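Local coordinates for protein Maltose/maltodextrin transport permease homologue (Bdellovibrio bacteriovorus HD100, PDB 6FFL) that binds maltotriose as the extracellular solute-binding domain fused to the membrane permease of a probable maltose/maltodextrin ABC transporter, at residues A[220-224]-A[241-246]; A[249-253]-A[330-336]; A[135-140]-A[206-210]; A[196-201]-A[358-362]; A[93-97]-A[109-113]. One frame throughout, in Å; residues are numbered along the deposited sequence.

Contact 1 (A[220-224]-A[241-246]); sequences NALFK and YQQAKV
One tyrosine can serve a helix–helix junction twice, with its ring and with its hydroxyl, and the meeting of 220-224 with 241-246 is a compact case. The first segment is the last part of a helix. In the second, helix runs through Q243; K245 then takes positive phi (62°/32°), and K245 N to Q242 O and V246 N to Y241 O, both 3.0 Å, complete a Schellman motif that turns the chain back. N220, with chi1 t (-166°), swings its amide over so that OD1 accepts a weak hydrogen bond from Y241 OH at 2.7 Å; the hydroxyl's stronger partner is the amide ND2 of N233. One turn on, F223 (chi1 t) points its CA-to-CB bond across the gap. Its ring edge meets the face of the Y241 ring (chi1 m) in a T-shaped pair, with centroids 5.1 Å apart and planes at 75°, and its CE2 lies 3.8 Å from V246 CG1. K224 closes the walk: its CA is 6.3 Å from V246 CA, and its aliphatic CG lies 3.7 Å from Y241 CD1, at the ring edge, and 4.0 Å from A244 CB. Both aromatic rings rest on a sheet, F223 and Y241 each touching L119 of strand 116-121, L231 of strand 228-234 and F248 of strand 248-251, so the ends of helices 216-224 and 238-243 meet over these strands.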
# COMPACT_ATOMS: atom_id res chain seq x y z
N ASN A 220 -6.96 -5.70 11.45
CA ASN A 220 -7.09 -4.33 11.94
C ASN A 220 -7.83 -4.29 13.27
O ASN A 220 -7.36 -3.69 14.24
CB ASN A 220 -7.82 -3.50 10.88
CG ASN A 220 -7.72 -2.01 11.12
OD1 ASN A 220 -6.64 -1.47 11.31
ND2 ASN A 220 -8.86 -1.33 11.09
N ALA A 221 -9.00 -4.94 13.33
CA ALA A 221 -9.78 -4.96 14.56
C ALA A 221 -9.03 -5.66 15.69
O ALA A 221 -9.01 -5.17 16.83
CB ALA A 221 -11.13 -5.64 14.33
N LEU A 222 -8.43 -6.82 15.40
CA LEU A 222 -7.75 -7.56 16.46
C LEU A 222 -6.63 -6.73 17.08
O LEU A 222 -6.43 -6.76 18.31
CB LEU A 222 -7.21 -8.88 15.92
CG LEU A 222 -8.26 -9.96 15.61
CD1 LEU A 222 -7.66 -11.11 14.83
CD2 LEU A 222 -8.94 -10.48 16.88
N PHE A 223 -5.88 -5.99 16.26
CA PHE A 223 -4.81 -5.14 16.79
C PHE A 223 -5.38 -3.99 17.61
O PHE A 223 -4.86 -3.67 18.68
CB PHE A 223 -3.94 -4.63 15.64
CG PHE A 223 -2.62 -4.04 16.09
CD1 PHE A 223 -1.66 -4.85 16.69
CD2 PHE A 223 -2.34 -2.69 15.91
CE1 PHE A 223 -0.42 -4.32 17.11
CE2 PHE A 223 -1.12 -2.14 16.32
CZ PHE A 223 -0.16 -2.96 16.93
N LYS A 224 -6.45 -3.35 17.13
CA LYS A 224 -7.04 -2.24 17.87
C LYS A 224 -7.64 -2.71 19.20
O LYS A 224 -7.68 -1.94 20.16
CB LYS A 224 -8.13 -1.57 17.04
CG LYS A 224 -7.59 -0.73 15.89
CD LYS A 224 -8.60 -0.56 14.79
CE LYS A 224 -9.76 0.32 15.22
NZ LYS A 224 -10.74 0.50 14.10
N TYR A 241 -4.52 3.73 14.22
CA TYR A 241 -4.13 3.12 15.49
C TYR A 241 -3.89 4.17 16.57
O TYR A 241 -4.21 3.93 17.74
CB TYR A 241 -2.90 2.22 15.32
CG TYR A 241 -3.20 1.07 14.37
CD1 TYR A 241 -4.39 0.37 14.46
CD2 TYR A 241 -2.30 0.72 13.37
CE1 TYR A 241 -4.69 -0.67 13.58
CE2 TYR A 241 -2.59 -0.30 12.48
CZ TYR A 241 -3.78 -0.99 12.59
OH TYR A 241 -4.07 -1.99 11.70
N GLN A 242 -3.36 5.34 16.19
CA GLN A 242 -3.21 6.43 17.15
C GLN A 242 -4.57 6.89 17.67
O GLN A 242 -4.75 7.10 18.88
CB GLN A 242 -2.46 7.59 16.51
CG GLN A 242 -0.96 7.35 16.38
CD GLN A 242 -0.29 8.31 15.42
OE1 GLN A 242 -0.95 9.09 14.73
NE2 GLN A 242 1.04 8.27 15.38
N GLN A 243 -5.54 7.05 16.77
CA GLN A 243 -6.87 7.47 17.20
C GLN A 243 -7.52 6.42 18.09
O GLN A 243 -8.28 6.75 19.01
CB GLN A 243 -7.76 7.76 15.98
CG GLN A 243 -9.07 8.46 16.33
CD GLN A 243 -9.98 8.66 15.13
OE1 GLN A 243 -9.51 8.85 14.00
NE2 GLN A 243 -11.29 8.61 15.36
N ALA A 244 -7.24 5.14 17.82
CA ALA A 244 -7.75 4.05 18.64
C ALA A 244 -6.96 3.86 19.93
O ALA A 244 -7.23 2.91 20.67
CB ALA A 244 -7.74 2.75 17.84
N LYS A 245 -5.99 4.73 20.21
CA LYS A 245 -5.21 4.72 21.44
C LYS A 245 -4.41 3.44 21.62
O LYS A 245 -4.17 2.98 22.74
CB LYS A 245 -6.12 4.97 22.66
CG LYS A 245 -6.68 6.39 22.70
CD LYS A 245 -7.69 6.59 23.84
CE LYS A 245 -8.33 7.97 23.77
NZ LYS A 245 -9.35 8.17 24.85
N VAL A 246 -3.95 2.84 20.52
CA VAL A 246 -3.00 1.75 20.60
C VAL A 246 -1.61 2.35 20.78
O VAL A 246 -1.18 3.16 19.96
CB VAL A 246 -3.06 0.85 19.36
CG1 VAL A 246 -2.12 -0.35 19.53
CG2 VAL A 246 -4.49 0.40 19.06

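Contact 2 (A[249-253]-A[330-336]); sequences GIARI and ISADIME
An arginine just past a strand can bind a neighbouring helix through backbone and side chains together. Here R252 does so in a salt-bridge network with D333 and E336, in the alpha/beta packing of a periplasmic-binding-protein lobe. Extended through chi1 m (-67°) and chi2 to chi4 near 180°, R252 sends both NE and NH2 to D333 O, each hydrogen bond 3.0 Å long. R252 NH2 also forms salt bridges with D333 OD1 (3.0 Å, in one of two deposited conformers) and E336 OE2 (3.1 Å, the hydrogen bond weak). W262 adds a cation-pi partner. Behind the charges, strand 249-251 and helix 330-335 run nearly parallel, their axes 8.3 Å apart at a crossing angle of 24°. R252 CA is 5.2 Å from I334 CA, while R252 CG packs 4.0 Å from I334 CG1. The strand bonds strand 116-121 through G249 and A251, leaving I250 (chi1 p, chi2 t) directed at the helix. I250 CG1 meets I330 CG2 at 3.8 Å, and the two apolar tips close the interface where I250 CD1 lies 4.0 Å from I334 CD1.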
# COMPACT_ATOMS: atom_id res chain seq x y z
N GLY A 249 4.67 0.31 18.60
CA GLY A 249 5.95 0.58 17.98
C GLY A 249 5.95 -0.02 16.57
O GLY A 249 5.06 -0.76 16.18
N ILE A 250 6.99 0.33 15.81
CA ILE A 250 7.14 -0.17 14.45
C ILE A 250 8.56 -0.70 14.29
O ILE A 250 9.48 -0.29 15.01
CB ILE A 250 6.83 0.88 13.37
CG1 ILE A 250 7.81 2.06 13.41
CG2 ILE A 250 5.39 1.38 13.48
CD1 ILE A 250 7.65 3.00 12.19
N ALA A 251 8.73 -1.63 13.35
CA ALA A 251 10.02 -2.26 13.11
C ALA A 251 10.02 -2.88 11.72
O ALA A 251 8.96 -3.07 11.11
CB ALA A 251 10.34 -3.34 14.16
N ARG A 252 11.21 -3.21 11.23
CA ARG A 252 11.29 -4.01 10.02
C ARG A 252 10.53 -5.32 10.19
O ARG A 252 10.56 -5.93 11.26
CB ARG A 252 12.75 -4.32 9.69
CG ARG A 252 13.57 -3.11 9.30
CD ARG A 252 15.00 -3.49 8.98
NE ARG A 252 15.73 -2.33 8.47
CZ ARG A 252 17.01 -2.35 8.10
NH1 ARG A 252 17.70 -3.48 8.17
NH2 ARG A 252 17.59 -1.24 7.65
N ILE A 253 9.88 -5.78 9.11
CA ILE A 253 9.44 -7.18 9.09
C ILE A 253 10.69 -8.01 9.34
O ILE A 253 11.72 -7.77 8.70
CB ILE A 253 8.76 -7.55 7.76
CG1 ILE A 253 7.47 -6.75 7.57
CG2 ILE A 253 8.46 -9.05 7.70
CD1 ILE A 253 6.92 -6.81 6.12
N ILE A 330 12.62 5.52 12.34
CA ILE A 330 12.54 4.07 12.15
C ILE A 330 11.89 3.75 10.81
O ILE A 330 12.27 2.79 10.13
CB ILE A 330 11.79 3.41 13.32
CG1 ILE A 330 12.58 3.60 14.62
CG2 ILE A 330 11.59 1.92 13.05
CD1 ILE A 330 12.01 2.83 15.81
N SER A 331 10.89 4.53 10.41
CA SER A 331 10.26 4.32 9.12
C SER A 331 11.28 4.44 7.99
O SER A 331 11.23 3.69 7.01
CB SER A 331 9.12 5.31 8.93
OG SER A 331 8.48 5.10 7.69
N ALA A 332 12.21 5.40 8.10
CA ALA A 332 13.25 5.52 7.08
C ALA A 332 14.16 4.29 7.09
O ALA A 332 14.58 3.81 6.02
CB ALA A 332 14.06 6.80 7.29
N ASP A 333 14.45 3.75 8.27
CA ASP A 333 15.25 2.53 8.36
C ASP A 333 14.50 1.33 7.79
O ASP A 333 15.13 0.39 7.28
CB ASP A 333 15.65 2.28 9.81
CG ASP A 333 16.36 0.96 10.00
OD1 ASP A 333 17.57 0.89 9.70
OD2 ASP A 333 15.70 -0.01 10.44
N ILE A 334 13.17 1.33 7.87
CA ILE A 334 12.38 0.26 7.26
C ILE A 334 12.41 0.38 5.74
O ILE A 334 12.61 -0.62 5.03
CB ILE A 334 10.93 0.31 7.80
CG1 ILE A 334 10.90 -0.08 9.27
CG2 ILE A 334 9.99 -0.59 6.96
CD1 ILE A 334 9.64 0.35 9.99
N MET A 335 12.24 1.60 5.22
CA MET A 335 12.26 1.81 3.78
C MET A 335 13.64 1.57 3.18
O MET A 335 13.74 1.31 1.97
CB MET A 335 11.79 3.23 3.47
CG MET A 335 10.28 3.44 3.67
SD MET A 335 9.71 5.08 3.15
CE MET A 335 10.35 6.11 4.48
N GLU A 336 14.70 1.63 3.99
CA GLU A 336 16.06 1.47 3.50
C GLU A 336 16.29 0.10 2.88
O GLU A 336 17.09 -0.04 1.95
CB GLU A 336 17.02 1.72 4.67
CG GLU A 336 18.44 1.22 4.52
CD GLU A 336 19.22 1.39 5.82
OE1 GLU A 336 19.16 2.49 6.41
OE2 GLU A 336 19.87 0.41 6.25

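Contact 3 (A[135-140]-A[206-210]); sequences LIELGK and QDKII
Glycine in a helix often marks where another part of the chain must come close. On helix segment 135-140 that residue is G139, whose CA lies 5.5 Å from I209 CA; a CB there would sit only 2.6 Å from I209 CD1. I209 (chi1 p, 70°; chi2 t) fills the space: I209 CG2 is 3.6 Å from G139 C and 3.5 Å from K140 N, and I209 CD1 is 4.1 Å from I136 CA. K208, at positive phi, turns the chain after helix 191-205, so D207 and I209 both direct CA-to-CB bonds at the helix. D207 (chi1 m) brings CG within 3.5 Å of CG2 of I136 (chi1 m, chi2 t). K140, m then fully extended, lays CG 3.7 Å from I209 CG2 and reaches D207 OD1 in a long salt bridge, NZ to OD1 3.8 Å. K202 is the stronger partner of D207. Close fit of I209 methyls against the helix backbone at G139, without any cross-segment hydrogen bond, thus joins helix to turn.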
# COMPACT_ATOMS: atom_id res chain seq x y z
N LEU A 135 10.52 -14.10 15.87
CA LEU A 135 9.11 -13.78 15.61
C LEU A 135 8.21 -14.96 15.95
O LEU A 135 7.16 -14.79 16.57
CB LEU A 135 8.94 -13.39 14.14
CG LEU A 135 7.51 -13.26 13.63
CD1 LEU A 135 6.91 -12.01 14.22
CD2 LEU A 135 7.51 -13.20 12.11
N ILE A 136 8.64 -16.17 15.60
CA ILE A 136 7.80 -17.34 15.85
C ILE A 136 7.77 -17.68 17.33
O ILE A 136 6.71 -18.01 17.88
CB ILE A 136 8.28 -18.52 14.99
CG1 ILE A 136 7.96 -18.23 13.53
CG2 ILE A 136 7.64 -19.81 15.46
CD1 ILE A 136 8.80 -19.04 12.53
N GLU A 137 8.93 -17.64 17.99
CA GLU A 137 8.98 -17.92 19.43
C GLU A 137 8.10 -16.96 20.21
O GLU A 137 7.30 -17.38 21.07
CB GLU A 137 10.43 -17.84 19.92
CG GLU A 137 11.15 -19.18 20.02
CD GLU A 137 12.63 -19.08 19.68
OE1 GLU A 137 13.24 -20.12 19.35
OE2 GLU A 137 13.18 -17.95 19.73
N LEU A 138 8.26 -15.66 19.97
CA LEU A 138 7.42 -14.66 20.62
C LEU A 138 5.96 -14.83 20.22
O LEU A 138 5.06 -14.75 21.06
CB LEU A 138 7.91 -13.26 20.26
CG LEU A 138 7.26 -12.05 20.93
CD1 LEU A 138 7.41 -12.14 22.45
CD2 LEU A 138 7.90 -10.79 20.37
N GLY A 139 5.71 -15.07 18.93
CA GLY A 139 4.34 -15.26 18.47
C GLY A 139 3.64 -16.41 19.17
O GLY A 139 2.44 -16.32 19.47
N LYS A 140 4.36 -17.51 19.42
CA LYS A 140 3.75 -18.62 20.14
C LYS A 140 3.42 -18.23 21.57
O LYS A 140 2.36 -18.59 22.09
CB LYS A 140 4.69 -19.84 20.14
CG LYS A 140 4.86 -20.51 18.77
CD LYS A 140 5.81 -21.71 18.88
CE LYS A 140 6.03 -22.37 17.52
NZ LYS A 140 7.01 -23.48 17.62
N GLN A 206 1.47 -24.80 11.32
CA GLN A 206 2.47 -25.49 12.12
C GLN A 206 2.79 -24.71 13.40
O GLN A 206 2.61 -25.22 14.51
CB GLN A 206 3.73 -25.69 11.26
CG GLN A 206 4.88 -26.40 11.92
CD GLN A 206 5.98 -26.69 10.91
OE1 GLN A 206 5.72 -26.86 9.72
NE2 GLN A 206 7.23 -26.73 11.38
N ASP A 207 3.26 -23.48 13.26
CA ASP A 207 3.49 -22.65 14.43
C ASP A 207 2.17 -22.17 15.03
O ASP A 207 2.08 -22.00 16.25
CB ASP A 207 4.39 -21.47 14.07
CG ASP A 207 5.67 -21.91 13.39
OD1 ASP A 207 6.30 -22.86 13.89
OD2 ASP A 207 6.03 -21.30 12.36
N LYS A 208 1.16 -21.95 14.19
CA LYS A 208 -0.19 -21.56 14.62
C LYS A 208 -0.15 -20.25 15.41
O LYS A 208 -0.75 -20.12 16.48
CB LYS A 208 -0.86 -22.67 15.43
CG LYS A 208 -0.76 -24.06 14.79
CD LYS A 208 -0.78 -25.14 15.87
CE LYS A 208 -1.93 -26.10 15.69
NZ LYS A 208 -1.92 -26.68 14.32
N ILE A 209 0.54 -19.26 14.85
CA ILE A 209 0.61 -17.94 15.47
C ILE A 209 -0.19 -16.89 14.71
O ILE A 209 -0.29 -15.75 15.20
CB ILE A 209 2.08 -17.47 15.65
CG1 ILE A 209 2.75 -17.16 14.31
CG2 ILE A 209 2.88 -18.54 16.38
CD1 ILE A 209 4.03 -16.35 14.49
N ILE A 210 -0.76 -17.22 13.55
CA ILE A 210 -1.66 -16.32 12.82
C ILE A 210 -3.00 -17.03 12.65
O ILE A 210 -3.04 -18.27 12.60
CB ILE A 210 -1.08 -15.91 11.45
CG1 ILE A 210 -0.93 -17.13 10.53
CG2 ILE A 210 0.25 -15.20 11.60
CD1 ILE A 210 -0.42 -16.79 9.13

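Contact 4 (A[196-201]-A[358-362]); sequences TFQFIL and YQKVL
At the apolar centre of this helix pair, the rings of F197 (chi1 m) and Y358 (chi1 t) lie almost parallel, planes at 10° and centroids 4.4 Å apart, but slid so that they barely overlap. The axes of helix segments 196-201 and 358-362 come no closer than 11.1 Å, crossing at -38° with both running broadly the same way. I200 CG2 approaches the edge of the tyrosine ring, 4.1 Å from Y358 CZ. V361, its CA-to-CB bond directed across the gap, puts CG1 3.8 Å from L201 CD1 and CG2 4.4 Å from F197 CD2. A turn beyond the rings, L201 and L362, both m then t, meet with L201 CD2 3.8 Å from L362 CD2. The register follows these layers: CA atoms are 7.3 Å apart for F197 and Y358, and 7.4 Å for L201 and L362. At the polar edge, Y358 OH donates to F197 O at 2.9 Å, a carbonyl that already accepts L201 N at 3.1 Å within its own helix, so the tyrosine crosses the interface to share a backbone acceptor. F167 meets Y358 edge-to-face, and A371 of helix 368-384 touches both F197 and V361. Such layered helix packing, uniting a late helix with one from mid-sequence, fits the discontinuous lobes of periplasmic binding proteins.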
# COMPACT_ATOMS: atom_id res chain seq x y z
N THR A 196 8.04 -18.70 0.01
CA THR A 196 7.15 -17.71 0.61
C THR A 196 5.79 -18.32 0.91
O THR A 196 5.24 -18.13 2.00
CB THR A 196 6.99 -16.51 -0.34
OG1 THR A 196 8.26 -15.87 -0.51
CG2 THR A 196 6.01 -15.51 0.22
N PHE A 197 5.21 -19.01 -0.07
CA PHE A 197 3.97 -19.75 0.15
C PHE A 197 4.10 -20.68 1.34
O PHE A 197 3.19 -20.75 2.19
CB PHE A 197 3.61 -20.56 -1.09
CG PHE A 197 3.10 -19.74 -2.25
CD1 PHE A 197 2.76 -18.41 -2.09
CD2 PHE A 197 3.00 -20.32 -3.51
CE1 PHE A 197 2.28 -17.67 -3.16
CE2 PHE A 197 2.53 -19.58 -4.60
CZ PHE A 197 2.18 -18.24 -4.42
N GLN A 198 5.21 -21.41 1.43
CA GLN A 198 5.34 -22.39 2.51
C GLN A 198 5.57 -21.72 3.85
O GLN A 198 5.10 -22.23 4.88
CB GLN A 198 6.47 -23.38 2.21
CG GLN A 198 6.34 -24.04 0.84
CD GLN A 198 7.37 -25.13 0.57
OE1 GLN A 198 7.01 -26.28 0.30
NE2 GLN A 198 8.65 -24.77 0.63
N PHE A 199 6.29 -20.59 3.87
CA PHE A 199 6.55 -19.87 5.12
C PHE A 199 5.25 -19.44 5.77
O PHE A 199 5.06 -19.63 6.98
CB PHE A 199 7.44 -18.66 4.83
CG PHE A 199 7.70 -17.79 6.03
CD1 PHE A 199 8.47 -18.24 7.09
CD2 PHE A 199 7.16 -16.51 6.09
CE1 PHE A 199 8.71 -17.43 8.18
CE2 PHE A 199 7.39 -15.70 7.19
CZ PHE A 199 8.16 -16.16 8.23
N ILE A 200 4.32 -18.90 4.98
CA ILE A 200 3.07 -18.44 5.57
C ILE A 200 2.18 -19.62 5.94
O ILE A 200 1.49 -19.59 6.97
CB ILE A 200 2.40 -17.44 4.62
CG1 ILE A 200 3.15 -16.10 4.71
CG2 ILE A 200 0.92 -17.25 4.96
CD1 ILE A 200 2.64 -15.09 3.76
N LEU A 201 2.19 -20.70 5.14
CA LEU A 201 1.48 -21.90 5.57
C LEU A 201 2.01 -22.41 6.91
O LEU A 201 1.23 -22.88 7.75
CB LEU A 201 1.60 -23.01 4.51
CG LEU A 201 0.76 -22.88 3.25
CD1 LEU A 201 1.11 -24.04 2.33
CD2 LEU A 201 -0.70 -22.92 3.58
N TYR A 358 -2.42 -18.14 -4.77
CA TYR A 358 -2.26 -18.34 -3.33
C TYR A 358 -3.59 -18.59 -2.64
O TYR A 358 -3.64 -19.27 -1.61
CB TYR A 358 -1.53 -17.17 -2.65
CG TYR A 358 -0.86 -17.61 -1.33
CD1 TYR A 358 -0.26 -18.87 -1.23
CD2 TYR A 358 -0.88 -16.81 -0.19
CE1 TYR A 358 0.35 -19.30 -0.05
CE2 TYR A 358 -0.28 -17.23 0.99
CZ TYR A 358 0.34 -18.48 1.06
OH TYR A 358 0.94 -18.92 2.23
N GLN A 359 -4.69 -18.06 -3.19
CA GLN A 359 -5.99 -18.41 -2.63
C GLN A 359 -6.22 -19.91 -2.70
O GLN A 359 -6.75 -20.50 -1.75
CB GLN A 359 -7.11 -17.66 -3.38
CG GLN A 359 -8.47 -17.71 -2.69
CD GLN A 359 -9.25 -18.99 -2.99
OE1 GLN A 359 -9.02 -19.65 -4.00
NE2 GLN A 359 -10.18 -19.34 -2.10
N LYS A 360 -5.79 -20.54 -3.79
CA LYS A 360 -5.97 -21.98 -3.93
C LYS A 360 -5.07 -22.74 -2.98
O LYS A 360 -5.45 -23.80 -2.47
CB LYS A 360 -5.70 -22.40 -5.37
CG LYS A 360 -6.70 -21.87 -6.38
CD LYS A 360 -6.23 -22.23 -7.79
CE LYS A 360 -7.23 -21.81 -8.85
NZ LYS A 360 -6.75 -22.19 -10.21
N VAL A 361 -3.84 -22.24 -2.77
CA VAL A 361 -2.95 -22.86 -1.79
C VAL A 361 -3.57 -22.79 -0.40
O VAL A 361 -3.65 -23.79 0.32
CB VAL A 361 -1.58 -22.17 -1.81
CG1 VAL A 361 -0.69 -22.76 -0.71
CG2 VAL A 361 -0.94 -22.29 -3.15
N LEU A 362 -3.97 -21.58 0.01
CA LEU A 362 -4.52 -21.42 1.35
C LEU A 362 -5.82 -22.20 1.52
O LEU A 362 -6.13 -22.64 2.63
CB LEU A 362 -4.74 -19.94 1.66
CG LEU A 362 -3.44 -19.15 1.75
CD1 LEU A 362 -3.74 -17.69 2.00
CD2 LEU A 362 -2.52 -19.69 2.84

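Contact 5 (A[93-97]-A[109-113]); sequences FDPLA and GDAVG
V112 overlaps the short 3-10 turn 95-97 with both its methyls: at chi1 t (168°), V112 CG1 lies 4.0 Å from L96 CD1 and V112 CG2 3.9 Å from A97 CB. The principle at work is that a small turn, fixed by its own hydrogen bonds, can offer a shaped apolar surface to a neighbouring extended segment. D94 (chi1 t) makes an Asx turn, its OD1 accepting L96 N at 2.9 Å, and D94 O accepts A97 N, also at 2.9 Å. The aspartate's other oxygen, OD2, sits 3.7 Å from V112 CG2 and is engaged in a salt bridge with R317. Backbone closes the far end: G109 N donates to A97 O at 2.8 Å (N-H...O 157°), where A97 CA and G109 CA are 4.7 Å apart, at the base of the hairpin formed by strands 100-101 and 104-109. One backbone bond thus ties the two segments at A97 and G109, while valine, leucine and alanine carbons fill the space alongside.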
# COMPACT_ATOMS: atom_id res chain seq x y z
N PHE A 93 9.64 17.39 -5.63
CA PHE A 93 9.11 16.23 -4.92
C PHE A 93 10.09 15.07 -5.01
O PHE A 93 10.82 14.92 -5.99
CB PHE A 93 7.74 15.82 -5.49
CG PHE A 93 6.72 16.94 -5.47
CD1 PHE A 93 5.87 17.10 -4.39
CD2 PHE A 93 6.64 17.85 -6.51
CE1 PHE A 93 4.94 18.14 -4.36
CE2 PHE A 93 5.72 18.88 -6.48
CZ PHE A 93 4.87 19.03 -5.41
N ASP A 94 10.09 14.25 -3.95
CA ASP A 94 10.72 12.94 -3.98
C ASP A 94 10.31 12.20 -5.26
O ASP A 94 9.11 12.10 -5.54
CB ASP A 94 10.25 12.15 -2.75
CG ASP A 94 11.02 10.85 -2.53
OD1 ASP A 94 11.48 10.21 -3.50
OD2 ASP A 94 11.15 10.45 -1.35
N PRO A 95 11.25 11.70 -6.05
CA PRO A 95 10.86 10.97 -7.28
C PRO A 95 9.96 9.77 -7.02
O PRO A 95 9.21 9.38 -7.92
CB PRO A 95 12.20 10.52 -7.87
CG PRO A 95 13.20 11.51 -7.32
CD PRO A 95 12.71 11.82 -5.93
N LEU A 96 10.00 9.18 -5.82
CA LEU A 96 9.08 8.09 -5.51
C LEU A 96 7.62 8.53 -5.54
O LEU A 96 6.73 7.69 -5.73
CB LEU A 96 9.40 7.51 -4.13
CG LEU A 96 10.64 6.62 -4.05
CD1 LEU A 96 11.01 6.38 -2.59
CD2 LEU A 96 10.40 5.29 -4.78
N ALA A 97 7.36 9.82 -5.37
CA ALA A 97 6.00 10.33 -5.42
C ALA A 97 5.55 10.65 -6.83
O ALA A 97 4.38 11.00 -7.02
CB ALA A 97 5.87 11.58 -4.57
N GLY A 109 1.98 12.15 -6.06
CA GLY A 109 1.55 11.78 -4.73
C GLY A 109 1.81 12.87 -3.70
O GLY A 109 2.70 13.70 -3.87
N ASP A 110 1.01 12.83 -2.63
CA ASP A 110 1.14 13.79 -1.55
C ASP A 110 2.03 13.30 -0.42
O ASP A 110 2.34 14.08 0.49
CB ASP A 110 -0.25 14.17 -1.01
CG ASP A 110 -1.12 12.96 -0.67
OD1 ASP A 110 -0.85 11.83 -1.15
OD2 ASP A 110 -2.10 13.14 0.10
N ALA A 111 2.44 12.04 -0.46
CA ALA A 111 3.30 11.48 0.57
C ALA A 111 4.19 10.43 -0.07
O ALA A 111 4.04 10.09 -1.24
CB ALA A 111 2.47 10.88 1.73
N VAL A 112 5.13 9.92 0.70
CA VAL A 112 5.98 8.82 0.25
C VAL A 112 5.93 7.74 1.32
O VAL A 112 5.98 8.04 2.52
CB VAL A 112 7.42 9.29 -0.03
CG1 VAL A 112 8.37 8.12 -0.21
CG2 VAL A 112 7.44 10.18 -1.29
N GLY A 113 5.81 6.49 0.90
CA GLY A 113 5.77 5.40 1.85
C GLY A 113 5.02 4.24 1.24
O GLY A 113 5.54 3.57 0.35

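Overall arrangement
Contact 5 comes first, on the lobe with strand 266-274. Contact 3 closes before contacts 1 and 2, both of which lie between the segments of contact 4. Contacts 1 and 3 pack on the sheet of strands 157-158, 228-234, 116-121 and 248-251, contact 2 uses its strand 248-251, and contact 4 joins two helices next to contact 3, I210 CD1 lying 4.0 Å from I200 O. Contacts 3 and 5 lie about 35 Å apart between centres, on opposite sides of the chain's centre. Contact 2 follows contact 1 and touches contact 5, M335 SD to G113 CA 4.2 Å. Repeated passage between sheets is consistent with the two-lobed, hinged architecture of sugar-binding proteins.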